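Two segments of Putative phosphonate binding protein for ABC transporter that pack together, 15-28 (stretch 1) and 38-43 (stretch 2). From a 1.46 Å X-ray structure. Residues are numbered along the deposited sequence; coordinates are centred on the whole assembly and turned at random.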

# COMPACT_ATOMS: atom_id res chain seq x y z
N ASN A 15 10.79 -0.41 -2.36
CA ASN A 15 12.08 0.24 -2.38
C ASN A 15 12.00 1.59 -3.08
O ASN A 15 11.22 1.79 -4.04
CB ASN A 15 13.13 -0.64 -3.06
CG ASN A 15 13.46 -1.89 -2.26
OD1 ASN A 15 13.34 -1.93 -1.02
ND2 ASN A 15 13.90 -2.89 -2.94
N GLN A 16 12.82 2.52 -2.60
CA GLN A 16 12.78 3.90 -3.09
C GLN A 16 13.03 4.05 -4.60
O GLN A 16 12.44 4.94 -5.25
CB GLN A 16 13.69 4.81 -2.28
CG GLN A 16 13.45 6.29 -2.50
CD GLN A 16 12.06 6.70 -2.06
OE1 GLN A 16 11.62 6.35 -0.96
NE2 GLN A 16 11.36 7.42 -2.90
N ASP A 17 13.87 3.18 -5.16
CA ASP A 17 14.09 3.22 -6.63
C ASP A 17 12.79 3.06 -7.47
O ASP A 17 12.56 3.76 -8.46
CB ASP A 17 15.23 2.27 -7.07
CG ASP A 17 14.93 0.77 -6.90
OD1 ASP A 17 14.15 0.37 -6.02
OD2 ASP A 17 15.54 -0.03 -7.64
N VAL A 18 11.95 2.14 -7.05
CA VAL A 18 10.63 1.88 -7.66
C VAL A 18 9.73 3.11 -7.46
O VAL A 18 9.05 3.55 -8.37
CB VAL A 18 9.97 0.61 -7.05
CG1 VAL A 18 8.53 0.44 -7.54
CG2 VAL A 18 10.81 -0.62 -7.37
N LEU A 19 9.71 3.62 -6.24
CA LEU A 19 8.84 4.76 -5.91
C LEU A 19 9.23 6.00 -6.69
O LEU A 19 8.37 6.68 -7.25
CB LEU A 19 8.88 5.09 -4.41
CG LEU A 19 8.49 3.97 -3.45
CD1 LEU A 19 8.78 4.43 -2.03
CD2 LEU A 19 7.06 3.56 -3.62
N ASP A 20 10.53 6.28 -6.71
CA ASP A 20 11.04 7.44 -7.46
C ASP A 20 10.59 7.37 -8.93
O ASP A 20 10.07 8.33 -9.49
CB ASP A 20 12.56 7.46 -7.45
CG ASP A 20 13.15 7.97 -6.16
OD1 ASP A 20 12.44 8.55 -5.32
OD2 ASP A 20 14.39 7.79 -5.99
N LYS A 21 10.80 6.22 -9.54
CA LYS A 21 10.46 6.06 -10.97
C LYS A 21 8.97 6.29 -11.25
O LYS A 21 8.61 7.08 -12.13
CB LYS A 21 10.89 4.68 -11.50
CG LYS A 21 10.98 4.63 -13.02
CD LYS A 21 11.27 3.23 -13.52
CE LYS A 21 11.11 3.19 -15.03
NZ LYS A 21 11.28 1.83 -15.59
N ARG A 22 8.13 5.61 -10.47
CA ARG A 22 6.67 5.69 -10.55
C ARG A 22 6.18 7.11 -10.33
O ARG A 22 5.42 7.66 -11.17
CB ARG A 22 6.03 4.78 -9.49
CG ARG A 22 4.53 4.75 -9.55
CD ARG A 22 4.03 3.43 -9.08
NE ARG A 22 3.98 3.36 -7.65
CZ ARG A 22 3.59 2.28 -6.99
NH1 ARG A 22 3.28 1.17 -7.64
NH2 ARG A 22 3.52 2.32 -5.67
N PHE A 23 6.54 7.68 -9.19
CA PHE A 23 5.91 8.96 -8.80
C PHE A 23 6.48 10.17 -9.51
O PHE A 23 5.77 11.15 -9.74
CB PHE A 23 5.85 9.09 -7.27
CG PHE A 23 4.91 8.09 -6.68
CD1 PHE A 23 3.53 8.20 -6.88
CD2 PHE A 23 5.40 7.00 -5.98
CE1 PHE A 23 2.69 7.23 -6.41
CE2 PHE A 23 4.55 6.04 -5.48
CZ PHE A 23 3.19 6.15 -5.70
N ASN A 24 7.71 10.07 -9.96
CA ASN A 24 8.26 11.14 -10.82
C ASN A 24 7.57 11.10 -12.20
O ASN A 24 7.23 12.18 -12.75
CB ASN A 24 9.77 11.03 -10.98
CG ASN A 24 10.54 11.42 -9.72
OD1 ASN A 24 10.12 12.25 -8.91
ND2 ASN A 24 11.74 10.84 -9.57
N LEU A 25 7.35 9.92 -12.77
CA LEU A 25 6.68 9.85 -14.10
C LEU A 25 5.22 10.34 -14.02
O LEU A 25 4.74 11.10 -14.86
CB LEU A 25 6.68 8.42 -14.64
CG LEU A 25 8.00 7.92 -15.22
CD1 LEU A 25 7.86 6.44 -15.56
CD2 LEU A 25 8.42 8.72 -16.45
N PHE A 26 4.55 9.93 -12.95
CA PHE A 26 3.17 10.38 -12.65
C PHE A 26 3.10 11.91 -12.55
O PHE A 26 2.25 12.57 -13.17
CB PHE A 26 2.72 9.74 -11.33
CG PHE A 26 1.31 10.10 -10.91
CD1 PHE A 26 0.22 9.45 -11.46
CD2 PHE A 26 1.10 11.08 -9.96
CE1 PHE A 26 -1.08 9.77 -11.07
CE2 PHE A 26 -0.18 11.43 -9.58
CZ PHE A 26 -1.27 10.77 -10.12
N SER A 27 4.01 12.47 -11.77
CA SER A 27 4.07 13.91 -11.52
C SER A 27 4.27 14.70 -12.81
O SER A 27 3.65 15.72 -13.04
CB SER A 27 5.14 14.26 -10.49
OG SER A 27 4.77 13.72 -9.22
N LYS A 28 5.13 14.19 -13.67
CA LYS A 28 5.43 14.88 -14.94
C LYS A 28 4.20 14.92 -15.86
O LYS A 28 3.93 15.93 -16.50
CB LYS A 28 6.65 14.28 -15.64
CG LYS A 28 7.98 14.79 -15.07
CD LYS A 28 9.17 14.10 -15.72
CE LYS A 28 10.47 14.38 -14.96
NZ LYS A 28 11.22 15.55 -15.48
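Stretch 2 38-43: VKYIPV

How does the backbone of stretch 2 lie against that of stretch 1? Residues 16-28 form a helix that runs on past Lys28, held by regular backbone hydrogen bonds such as Phe23 N to Leu19 O at 2.8 Å, and Val38 to Tyr40 are extended, in a strand that begins earlier in the chain. The two axes are almost exactly antiparallel, at 175°, and approach to 7.4 Å. Val38 lies beside Ser27, near the end of stretch 1, its CA 5.5 Å from Ser27 CA, while Tyr40 CA lies 5.9 Å from Asn24 CA. Farther along, Pro42 lies beside the first turn of the helix. Extended backbone alternates its side chains: the CA-to-CB bonds of Val38, Tyr40 and Pro42 point toward the helix, those of Lys39, Ile41 and Val43 away.

What does Tyr40 rest on? It has the largest contact area of the strand residues, and its ring runs along the helix toward Gln16. Phe23 CB sits over one face, 3.5 Å from Tyr40 CG and only 15° off the ring normal, a CH-pi contact. The Phe23 ring itself leads away; its plane lies obliquely to that of Tyr40, at 36°, with centroids 5.3 Å apart. Farther out, Leu19 CB approaches Tyr40 OH at 3.5 Å.

Which polar groups gather at the edge of the ring and its hydroxyl? Gln16, with chi1 t, brings its amide nearer the strand than its sideways CA-to-CB bond would suggest. Gln16 NE2 donates to Tyr40 OH at 3.1 Å and also to Asp20 OD1 at 2.9 Å, tying the tyrosine hydroxyl to a pair of side chains one turn apart. Asp20 OD1 lies near the ring plane, 3.6 Å from Tyr40 CE2. The same amide touches the proline, with Gln16 NE2 3.6 Å from Pro42 CB.

What happens where the strand comes closest in register to the helix? Ser27 faces Val38, with Ser27 O 3.5 Å from Val38 CB and Ser27 CB 3.7 Å from Val38 CG1. Its hydroxyl turns back into the helix, Ser27 OG donating to Phe23 O at 2.8 Å, and Tyr40 N lies 3.7 Å from Ser27 OG.

Do waters complete the contact? Asn24 OD1 accepts from two of them: water 2, at 2.9 Å, takes a hydrogen bond from Tyr40 N, also at 2.9 Å, and water 3, at 2.8 Å, donates to Tyr40 O at 2.8 Å. Water 1 joins Gln16 OE1 to Val43 O, donating to each at 2.7 Å.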

# COMPACT_ATOMS: atom_id res chain seq x y z
N VAL A 38 4.41 20.26 -10.47
CA VAL A 38 4.13 19.05 -9.66
C VAL A 38 5.47 18.41 -9.27
O VAL A 38 6.37 18.25 -10.10
CB VAL A 38 3.26 18.04 -10.42
CG1 VAL A 38 2.82 16.93 -9.48
CG2 VAL A 38 2.01 18.69 -11.02
N LYS A 39 5.60 18.01 -8.01
CA LYS A 39 6.84 17.46 -7.47
C LYS A 39 6.53 16.29 -6.53
O LYS A 39 5.70 16.43 -5.64
CB LYS A 39 7.58 18.57 -6.70
CG LYS A 39 8.90 18.21 -6.05
CD LYS A 39 10.05 18.22 -7.04
CE LYS A 39 11.38 18.15 -6.29
NZ LYS A 39 12.33 17.24 -6.96
N TYR A 40 7.17 15.14 -6.76
CA TYR A 40 7.10 14.00 -5.83
C TYR A 40 8.07 14.25 -4.67
O TYR A 40 9.26 14.52 -4.87
CB TYR A 40 7.40 12.67 -6.52
CG TYR A 40 7.67 11.50 -5.58
CD1 TYR A 40 6.76 11.14 -4.58
CD2 TYR A 40 8.83 10.70 -5.73
CE1 TYR A 40 7.01 10.08 -3.74
CE2 TYR A 40 9.07 9.64 -4.90
CZ TYR A 40 8.15 9.34 -3.89
OH TYR A 40 8.38 8.28 -3.02
N ILE A 41 7.57 14.14 -3.46
CA ILE A 41 8.32 14.37 -2.21
C ILE A 41 8.35 13.05 -1.41
O ILE A 41 7.37 12.75 -0.72
CB ILE A 41 7.66 15.46 -1.34
CG1 ILE A 41 7.35 16.74 -2.14
CG2 ILE A 41 8.48 15.76 -0.10
CD1 ILE A 41 8.53 17.40 -2.78
N PRO A 42 9.47 12.29 -1.43
CA PRO A 42 9.57 11.07 -0.62
C PRO A 42 9.46 11.30 0.89
O PRO A 42 9.80 12.36 1.38
CB PRO A 42 10.96 10.49 -0.98
CG PRO A 42 11.32 11.14 -2.27
CD PRO A 42 10.71 12.52 -2.19
N VAL A 43 8.98 10.27 1.58
CA VAL A 43 8.96 10.26 3.05
C VAL A 43 9.65 9.02 3.60
O VAL A 43 9.77 8.02 2.91
CB VAL A 43 7.52 10.34 3.58
CG1 VAL A 43 6.91 11.67 3.14
CG2 VAL A 43 6.71 9.10 3.15
O HOH W 1 9.53 7.38 0.31
O HOH W 2 8.88 14.83 -9.11
O HOH W 3 11.14 13.49 -6.64